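Local coordinates for carbohydrate kinase, pfkB family (Enterococcus faecalis, PDB 3KTN), which probably phosphorylates 2-keto-3-deoxygluconate or a related sugar acid as a kinase of the PfkB family, at residues F33-N39 / G315-L319; F168-P172 / D203-L208; T301-N306 / V325-L329. All coordinates share one frame; numbering follows the deposited sequence.

Contact 1: residues F33-N39 / G315-L319; sequences FVGTGVN and GDIPL
Ile-317 reaches across to the start of helix 36-46 with a single branch, and following it outward shows how a loop can be fitted to a helix end without one direct hydrogen bond. From CB the longer arm departs with CG1 anti to the carbonyl carbon (chi1 -45°), which sends it toward Val-38 and Asn-39. CG1 itself only grazes the amide, 4.2 Å from Asn-39 OD1. The terminal CD1 makes the real contacts: it sits 3.8 Å from Val-38 CG1, 4.0 Å from Val-34 CG1, and against the carbonyl oxygen of Phe-33. It also lies 3.1 Å from Asn-39 OD1, a close approach of a methyl to an amide oxygen. Asn-39 ND2 still lies against Asp-316 CB and is hydrogen-bonded to Asp-280.

Beside this methyl, the side chains of Val-34 and Asp-316 meet at about a right angle, with Val-34 CG1 3.6 Å from Asp-316 CB. The valine thus lies against the apolar root of the aspartate, whose OD2 forms a salt bridge with Arg-14. Pro-318 CD rests 3.8 Å from Asn-39 CB. Gly-35 occupies the N-cap, and its carbonyl accepts the backbone N-H of Asn-39.

Asp-274 and Ile-276 belong to the magnesium site; Gly-315 N is hydrogen-bonded to the first, and the Asp-316 side chain touches the second. The turn from strand 28-34 into helix 36-46 is thus set against the loop between helices 296-310 and 322-330, beside the metal, an arrangement consistent with the ribokinase-like fold of PfkB kinases.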
loop_
_atom_site.group_PDB
_atom_site.type_symbol
_atom_site.label_atom_id
_atom_site.label_comp_id
_atom_site.label_asym_id
_atom_site.label_seq_id
_atom_site.Cartn_x
_atom_site.Cartn_y
_atom_site.Cartn_z
ATOM N N PHE A 33 8.016 16.627 3.267
ATOM C CA PHE A 33 8.485 17.885 3.834
ATOM C C PHE A 33 8.528 18.855 2.674
ATOM O O PHE A 33 9.270 18.658 1.717
ATOM C CB PHE A 33 9.872 17.710 4.452
ATOM C CG PHE A 33 9.859 16.929 5.731
ATOM C CD1 PHE A 33 9.614 17.560 6.944
ATOM C CD2 PHE A 33 10.036 15.548 5.719
ATOM C CE1 PHE A 33 9.548 16.826 8.132
ATOM C CE2 PHE A 33 9.971 14.804 6.898
ATOM C CZ PHE A 33 9.727 15.444 8.105
ATOM N N VAL A 34 7.697 19.886 2.753
ATOM C CA VAL A 34 7.613 20.881 1.708
ATOM C C VAL A 34 7.659 22.282 2.326
ATOM O O VAL A 34 7.892 22.440 3.531
ATOM C CB VAL A 34 6.293 20.700 0.893
ATOM C CG1 VAL A 34 6.249 19.301 0.269
ATOM C CG2 VAL A 34 5.086 20.886 1.805
ATOM N N GLY A 35 7.432 23.284 1.482
ATOM C CA GLY A 35 7.450 24.672 1.896
ATOM C C GLY A 35 8.021 25.468 0.738
ATOM O O GLY A 35 8.761 24.910 -0.076
ATOM N N THR A 36 7.673 26.751 0.640
ATOM C CA THR A 36 8.183 27.598 -0.443
ATOM C C THR A 36 9.699 27.492 -0.586
ATOM O O THR A 36 10.202 27.246 -1.679
ATOM C CB THR A 36 7.806 29.084 -0.223
ATOM O OG1 THR A 36 6.410 29.254 -0.481
ATOM C CG2 THR A 36 8.602 30.005 -1.157
ATOM N N GLY A 37 10.422 27.664 0.516
ATOM C CA GLY A 37 11.874 27.575 0.473
ATOM C C GLY A 37 12.387 26.192 0.094
ATOM O O GLY A 37 13.411 26.061 -0.579
ATOM N N VAL A 38 11.683 25.151 0.523
ATOM C CA VAL A 38 12.088 23.783 0.205
ATOM C C VAL A 38 11.875 23.515 -1.278
ATOM O O VAL A 38 12.777 23.023 -1.960
ATOM C CB VAL A 38 11.283 22.758 1.041
ATOM C CG1 VAL A 38 11.756 21.333 0.746
ATOM C CG2 VAL A 38 11.447 23.077 2.521
ATOM N N ASN A 39 10.693 23.865 -1.782
ATOM C CA ASN A 39 10.368 23.641 -3.193
ATOM C C ASN A 39 11.342 24.375 -4.096
ATOM O O ASN A 39 11.834 23.823 -5.090
ATOM C CB ASN A 39 8.943 24.120 -3.517
ATOM C CG ASN A 39 7.897 23.519 -2.595
ATOM O OD1 ASN A 39 8.134 22.494 -1.949
ATOM N ND2 ASN A 39 6.726 24.145 -2.539
ATOM N N GLY A 315 2.712 16.160 -5.645
ATOM C CA GLY A 315 3.412 16.802 -4.542
ATOM C C GLY A 315 3.953 18.178 -4.885
ATOM O O GLY A 315 4.037 18.548 -6.060
ATOM N N ASP A 316 4.329 18.927 -3.850
ATOM C CA ASP A 316 4.851 20.297 -3.980
ATOM C C ASP A 316 6.228 20.461 -4.610
ATOM O O ASP A 316 6.493 21.457 -5.288
ATOM C CB ASP A 316 4.941 20.978 -2.610
ATOM C CG ASP A 316 3.620 21.035 -1.887
ATOM O OD1 ASP A 316 3.276 22.128 -1.397
ATOM O OD2 ASP A 316 2.932 19.997 -1.788
ATOM N N ILE A 317 7.114 19.508 -4.349
ATOM C CA ILE A 317 8.483 19.594 -4.845
ATOM C C ILE A 317 8.633 19.426 -6.348
ATOM O O ILE A 317 8.287 18.384 -6.897
ATOM C CB ILE A 317 9.400 18.546 -4.171
ATOM C CG1 ILE A 317 9.167 18.517 -2.654
ATOM C CG2 ILE A 317 10.860 18.880 -4.464
ATOM C CD1 ILE A 317 9.613 19.761 -1.935
ATOM N N PRO A 318 9.162 20.457 -7.031
ATOM C CA PRO A 318 9.370 20.412 -8.485
ATOM C C PRO A 318 10.691 19.682 -8.712
ATOM O O PRO A 318 11.769 20.271 -8.570
ATOM C CB PRO A 318 9.472 21.892 -8.883
ATOM C CG PRO A 318 8.905 22.644 -7.690
ATOM C CD PRO A 318 9.366 21.821 -6.522
ATOM N N LEU A 319 10.602 18.397 -9.037
ATOM C CA LEU A 319 11.776 17.562 -9.265
ATOM C C LEU A 319 12.091 17.468 -10.758
ATOM O O LEU A 319 11.898 16.416 -11.382
ATOM C CB LEU A 319 11.528 16.164 -8.688
ATOM C CG LEU A 319 11.251 16.103 -7.177
ATOM C CD1 LEU A 319 10.627 14.773 -6.818
ATOM C CD2 LEU A 319 12.537 16.306 -6.400
#

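Contact 2: residues F168-P172 / D203-L208; sequences FNYRP and DLVELL. With SO4 (sulfate ion), chain B.
Aromatic and aliphatic side chains carry most of this contact, Phe-168 and Tyr-170 both facing helix 201-206 and the residues that follow it. Tyr-170 CG lies opposite the backbone N, which lays the ring alongside Leu-207. That leucine lies over one face of the tyrosine ring in a CH-pi contact, its CB 4.2 Å from the ring centroid and 21° off the normal. From there its CD2 continues to Tyr-170 CB at 3.7 Å, and the same methyl reaches the edge of the Phe-168 ring. Leu-208 CD1 meets that ring at its edge too, 3.8 Å from Phe-168 CZ. The opposite face of the tyrosine is backed by its own chain, where the nitrogen of Pro-172 sits over the ring centre.

Contacts between polar atoms and carbon form the second kind. Asp-203 OD1 approaches the tyrosine edge in the ring plane, 3.4 Å from Tyr-170 CD2, while OD2 faces Phe-168 CB and accepts a hydrogen bond from the backbone nitrogen of Ser-200.

Hydrogen bonding occurs on the far side of the loop. Arg-171 grips a sulfate, probably from the crystallisation liquor, through NE to O1 at 2.6 Å (157°) and NH2 to O2 at 3.0 Å (170°). Arg-108 binds the same ion.

The chemistry is therefore divided: apolar packing, a CH-pi contact and ring-edge contacts hold one side of the 168-172 loop, with no hydrogen bond across, and its other side presents a group suited to an anion.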
loop_
_atom_site.group_PDB
_atom_site.type_symbol
_atom_site.label_atom_id
_atom_site.label_comp_id
_atom_site.label_asym_id
_atom_site.label_seq_id
_atom_site.Cartn_x
_atom_site.Cartn_y
_atom_site.Cartn_z
ATOM N N PHE A 168 5.805 37.205 -3.198
ATOM C CA PHE A 168 4.581 37.677 -2.575
ATOM C C PHE A 168 3.835 36.399 -2.191
ATOM O O PHE A 168 3.680 35.498 -3.017
ATOM C CB PHE A 168 3.733 38.465 -3.586
ATOM C CG PHE A 168 4.141 39.906 -3.754
ATOM C CD1 PHE A 168 3.454 40.914 -3.086
ATOM C CD2 PHE A 168 5.192 40.257 -4.593
ATOM C CE1 PHE A 168 3.809 42.259 -3.253
ATOM C CE2 PHE A 168 5.554 41.596 -4.768
ATOM C CZ PHE A 168 4.863 42.595 -4.099
ATOM N N ASN A 169 3.388 36.304 -0.947
ATOM C CA ASN A 169 2.650 35.123 -0.519
ATOM C C ASN A 169 1.304 35.599 -0.001
ATOM O O ASN A 169 0.859 35.196 1.066
ATOM C CB ASN A 169 3.397 34.379 0.588
ATOM C CG ASN A 169 2.907 32.951 0.760
ATOM O OD1 ASN A 169 2.804 32.443 1.875
ATOM N ND2 ASN A 169 2.613 32.292 -0.355
ATOM N N TYR A 170 0.669 36.472 -0.774
ATOM C CA TYR A 170 -0.623 37.037 -0.412
ATOM C C TYR A 170 -1.781 36.250 -1.001
ATOM O O TYR A 170 -1.914 36.138 -2.217
ATOM C CB TYR A 170 -0.713 38.492 -0.886
ATOM C CG TYR A 170 -2.110 39.076 -0.818
ATOM C CD1 TYR A 170 -2.784 39.190 0.400
ATOM C CD2 TYR A 170 -2.759 39.513 -1.974
ATOM C CE1 TYR A 170 -4.072 39.728 0.464
ATOM C CE2 TYR A 170 -4.046 40.052 -1.921
ATOM C CZ TYR A 170 -4.695 40.155 -0.700
ATOM O OH TYR A 170 -5.963 40.686 -0.643
ATOM N N ARG A 171 -2.618 35.706 -0.125
ATOM C CA ARG A 171 -3.781 34.948 -0.557
ATOM C C ARG A 171 -5.033 35.669 -0.071
ATOM O O ARG A 171 -5.390 35.604 1.105
ATOM C CB ARG A 171 -3.727 33.520 -0.012
ATOM C CG ARG A 171 -2.565 32.714 -0.569
ATOM C CD ARG A 171 -2.576 31.285 -0.063
ATOM N NE ARG A 171 -1.382 30.546 -0.464
ATOM C CZ ARG A 171 -1.045 30.280 -1.721
ATOM N NH1 ARG A 171 -1.814 30.692 -2.718
ATOM N NH2 ARG A 171 0.066 29.602 -1.981
ATOM N N PRO A 172 -5.709 36.380 -0.987
ATOM C CA PRO A 172 -6.930 37.143 -0.716
ATOM C C PRO A 172 -7.902 36.394 0.191
ATOM O O PRO A 172 -8.296 36.884 1.249
ATOM C CB PRO A 172 -7.506 37.363 -2.111
ATOM C CG PRO A 172 -6.278 37.459 -2.966
ATOM C CD PRO A 172 -5.433 36.332 -2.437
ATOM N N ASP A 203 -1.555 41.522 -7.097
ATOM C CA ASP A 203 -0.916 41.767 -5.808
ATOM C C ASP A 203 -0.665 43.263 -5.665
ATOM O O ASP A 203 -0.976 43.863 -4.635
ATOM C CB ASP A 203 0.418 41.017 -5.691
ATOM C CG ASP A 203 0.237 39.526 -5.460
ATOM O OD1 ASP A 203 -0.565 39.151 -4.578
ATOM O OD2 ASP A 203 0.908 38.731 -6.149
ATOM N N LEU A 204 -0.104 43.859 -6.711
ATOM C CA LEU A 204 0.199 45.282 -6.706
ATOM C C LEU A 204 -1.054 46.110 -6.440
ATOM O O LEU A 204 -1.044 47.010 -5.604
ATOM C CB LEU A 204 0.821 45.685 -8.044
ATOM C CG LEU A 204 2.036 44.843 -8.437
ATOM C CD1 LEU A 204 2.602 45.331 -9.761
ATOM C CD2 LEU A 204 3.087 44.924 -7.340
ATOM N N VAL A 205 -2.136 45.784 -7.137
ATOM C CA VAL A 205 -3.392 46.506 -6.985
ATOM C C VAL A 205 -4.133 46.203 -5.681
ATOM O O VAL A 205 -4.413 47.110 -4.892
ATOM C CB VAL A 205 -4.336 46.213 -8.177
ATOM C CG1 VAL A 205 -5.693 46.864 -7.949
ATOM C CG2 VAL A 205 -3.714 46.729 -9.468
ATOM N N GLU A 206 -4.439 44.931 -5.454
ATOM C CA GLU A 206 -5.176 44.520 -4.264
ATOM C C GLU A 206 -4.432 44.552 -2.939
ATOM O O GLU A 206 -5.047 44.757 -1.894
ATOM C CB GLU A 206 -5.748 43.119 -4.462
ATOM C CG GLU A 206 -6.905 43.059 -5.431
ATOM C CD GLU A 206 -7.440 41.655 -5.588
ATOM O OE1 GLU A 206 -7.694 41.002 -4.550
ATOM O OE2 GLU A 206 -7.608 41.208 -6.744
ATOM N N LEU A 207 -3.122 44.335 -2.961
ATOM C CA LEU A 207 -2.370 44.343 -1.712
ATOM C C LEU A 207 -1.609 45.640 -1.478
ATOM O O LEU A 207 -1.711 46.242 -0.411
ATOM C CB LEU A 207 -1.389 43.167 -1.666
ATOM C CG LEU A 207 -0.493 43.147 -0.423
ATOM C CD1 LEU A 207 -1.354 43.035 0.827
ATOM C CD2 LEU A 207 0.489 41.989 -0.506
ATOM N N LEU A 208 -0.847 46.063 -2.481
ATOM C CA LEU A 208 -0.055 47.275 -2.377
ATOM C C LEU A 208 -0.849 48.533 -2.722
ATOM O O LEU A 208 -0.291 49.624 -2.805
ATOM C CB LEU A 208 1.180 47.161 -3.272
ATOM C CG LEU A 208 2.113 45.993 -2.939
ATOM C CD1 LEU A 208 3.315 46.030 -3.855
ATOM C CD2 LEU A 208 2.555 46.072 -1.486
HETATM S S SO4 B . 1.086 29.195 1.819
HETATM O O1 SO4 B . 0.107 30.284 1.645
HETATM O O2 SO4 B . 1.562 28.747 0.502
HETATM O O3 SO4 B . 2.229 29.677 2.615
HETATM O O4 SO4 B . 0.434 28.087 2.537
#

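Contact 3: residues T301-N306 / V325-L329; sequences TFATVN and VNHVL
Val-325 lies over one face of the Phe-302 ring, a CH-pi contact in which CG1 is 3.9 Å from the ring centroid and 25° off the normal. The phenylalanine CG stands anti to its own nitrogen, carrying the ring out beside the second helix. At the ring edge, near its plane, comes Asn-326 ND2, 3.8 Å from Phe-302 CD1, with amide and ring planes 69° apart.

Val-305 continues the apolar seam by dividing its methyls. CG1 touches both Val-325 CG1 and Val-328 CG1, each at 3.9 Å, whereas CG2 presses on Leu-329 CD2 at 3.4 Å, tighter than usual for two carbons. That leucine methyl also meets Thr-301 CG2 at 3.6 Å.

The axes of segments 301-306 and 325-329 approach to 9.7 Å and cross at 98°. They belong to helices 296-310 and 322-330, successive helices in the C-terminal part of the ribokinase-like fold, and the nearly perpendicular crossing limits their contact to a compact patch.

In the next shell, Phe-302 meets Trp-294 edge-to-face and also packs on Phe-47. Asn-306, whose OD1 lies 3.6 Å from Val-325 CG2, is fixed by hydrogen bonds to Thr-320 and the backbone oxygen of Ala-281. Arg-268 of strand 262-269 touches Val-305, Val-328 and Leu-329, while Ile-98 of a second subunit packs on Val-328.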
loop_
_atom_site.group_PDB
_atom_site.type_symbol
_atom_site.label_atom_id
_atom_site.label_comp_id
_atom_site.label_asym_id
_atom_site.label_seq_id
_atom_site.Cartn_x
_atom_site.Cartn_y
_atom_site.Cartn_z
ATOM N N THR A 301 10.643 31.501 -21.075
ATOM C CA THR A 301 10.202 30.310 -21.796
ATOM C C THR A 301 10.551 29.062 -20.982
ATOM O O THR A 301 9.724 28.171 -20.792
ATOM C CB THR A 301 10.889 30.193 -23.172
ATOM O OG1 THR A 301 10.385 31.207 -24.046
ATOM C CG2 THR A 301 10.624 28.828 -23.784
ATOM N N PHE A 302 11.789 29.014 -20.506
ATOM C CA PHE A 302 12.275 27.900 -19.716
ATOM C C PHE A 302 11.451 27.750 -18.431
ATOM O O PHE A 302 11.017 26.650 -18.089
ATOM C CB PHE A 302 13.740 28.140 -19.365
ATOM C CG PHE A 302 14.360 27.047 -18.551
ATOM C CD1 PHE A 302 15.002 25.979 -19.168
ATOM C CD2 PHE A 302 14.317 27.092 -17.165
ATOM C CE1 PHE A 302 15.593 24.968 -18.413
ATOM C CE2 PHE A 302 14.904 26.084 -16.400
ATOM C CZ PHE A 302 15.545 25.022 -17.030
ATOM N N ALA A 303 11.235 28.863 -17.735
ATOM C CA ALA A 303 10.488 28.871 -16.483
ATOM C C ALA A 303 9.014 28.475 -16.620
ATOM O O ALA A 303 8.470 27.795 -15.748
ATOM C CB ALA A 303 10.600 30.244 -15.829
ATOM N N THR A 304 8.372 28.901 -17.703
ATOM C CA THR A 304 6.969 28.577 -17.926
ATOM C C THR A 304 6.808 27.073 -18.165
ATOM O O THR A 304 5.889 26.449 -17.628
ATOM C CB THR A 304 6.389 29.370 -19.128
ATOM O OG1 THR A 304 6.640 30.769 -18.939
ATOM C CG2 THR A 304 4.881 29.163 -19.236
ATOM N N VAL A 305 7.706 26.490 -18.956
ATOM C CA VAL A 305 7.658 25.057 -19.217
ATOM C C VAL A 305 7.879 24.310 -17.894
ATOM O O VAL A 305 7.217 23.314 -17.613
ATOM C CB VAL A 305 8.738 24.635 -20.236
ATOM C CG1 VAL A 305 8.807 23.112 -20.337
ATOM C CG2 VAL A 305 8.413 25.231 -21.599
ATOM N N ASN A 306 8.805 24.803 -17.080
ATOM C CA ASN A 306 9.077 24.177 -15.796
ATOM C C ASN A 306 7.818 24.234 -14.935
ATOM O O ASN A 306 7.492 23.281 -14.231
ATOM C CB ASN A 306 10.228 24.889 -15.078
ATOM C CG ASN A 306 10.847 24.030 -13.990
ATOM O OD1 ASN A 306 11.104 22.847 -14.205
ATOM N ND2 ASN A 306 11.099 24.618 -12.826
ATOM N N VAL A 325 13.602 19.795 -19.006
ATOM C CA VAL A 325 12.873 20.973 -19.471
ATOM C C VAL A 325 13.211 21.245 -20.937
ATOM O O VAL A 325 12.321 21.484 -21.754
ATOM C CB VAL A 325 13.236 22.225 -18.633
ATOM C CG1 VAL A 325 12.461 23.431 -19.134
ATOM C CG2 VAL A 325 12.943 21.970 -17.157
ATOM N N ASN A 326 14.502 21.211 -21.261
ATOM C CA ASN A 326 14.960 21.452 -22.628
ATOM C C ASN A 326 14.440 20.380 -23.578
ATOM O O ASN A 326 14.181 20.658 -24.744
ATOM C CB ASN A 326 16.492 21.495 -22.677
ATOM C CG ASN A 326 17.059 22.791 -22.119
ATOM O OD1 ASN A 326 18.240 22.870 -21.782
ATOM N ND2 ASN A 326 16.220 23.817 -22.034
ATOM N N HIS A 327 14.295 19.152 -23.086
ATOM C CA HIS A 327 13.788 18.077 -23.931
ATOM C C HIS A 327 12.331 18.363 -24.285
ATOM O O HIS A 327 11.890 18.115 -25.405
ATOM C CB HIS A 327 13.915 16.727 -23.224
ATOM C CG HIS A 327 13.312 15.586 -23.986
ATOM N ND1 HIS A 327 11.954 15.337 -24.001
ATOM C CD2 HIS A 327 13.876 14.654 -24.788
ATOM C CE1 HIS A 327 11.709 14.299 -24.782
ATOM N NE2 HIS A 327 12.859 13.867 -25.273
ATOM N N VAL A 328 11.577 18.901 -23.336
ATOM C CA VAL A 328 10.182 19.220 -23.610
ATOM C C VAL A 328 10.116 20.331 -24.664
ATOM O O VAL A 328 9.294 20.283 -25.578
ATOM C CB VAL A 328 9.449 19.671 -22.329
ATOM C CG1 VAL A 328 8.041 20.133 -22.665
ATOM C CG2 VAL A 328 9.398 18.521 -21.337
ATOM N N LEU A 329 10.995 21.322 -24.545
ATOM C CA LEU A 329 11.025 22.430 -25.503
ATOM C C LEU A 329 11.492 21.984 -26.885
ATOM O O LEU A 329 10.877 22.312 -27.897
ATOM C CB LEU A 329 11.951 23.545 -25.001
ATOM C CG LEU A 329 11.409 24.469 -23.911
ATOM C CD1 LEU A 329 12.524 25.355 -23.381
ATOM C CD2 LEU A 329 10.277 25.312 -24.481
#

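In the fold
Read from the N terminus, the chain first passes 33-39, where strand 28-34 of the four-stranded sheet gives way to helix 36-46; contact 1 is completed only 276 residues later, at 315-319. Within that long loop lies the whole of contact 2, a local closure joining the segment after strand 163-167 of the nine-stranded sheet to helix 201-206. Contact 3 opens at 301-306, before contact 1 has closed, and finishes at 325-329, so these two cross. The 315-319 loop lies between the two helices that contact 3 packs together, and contact 1 sets that loop against the start of helix 36-46. Contacts 2 and 3 follow in series, their centres about 27 Å apart.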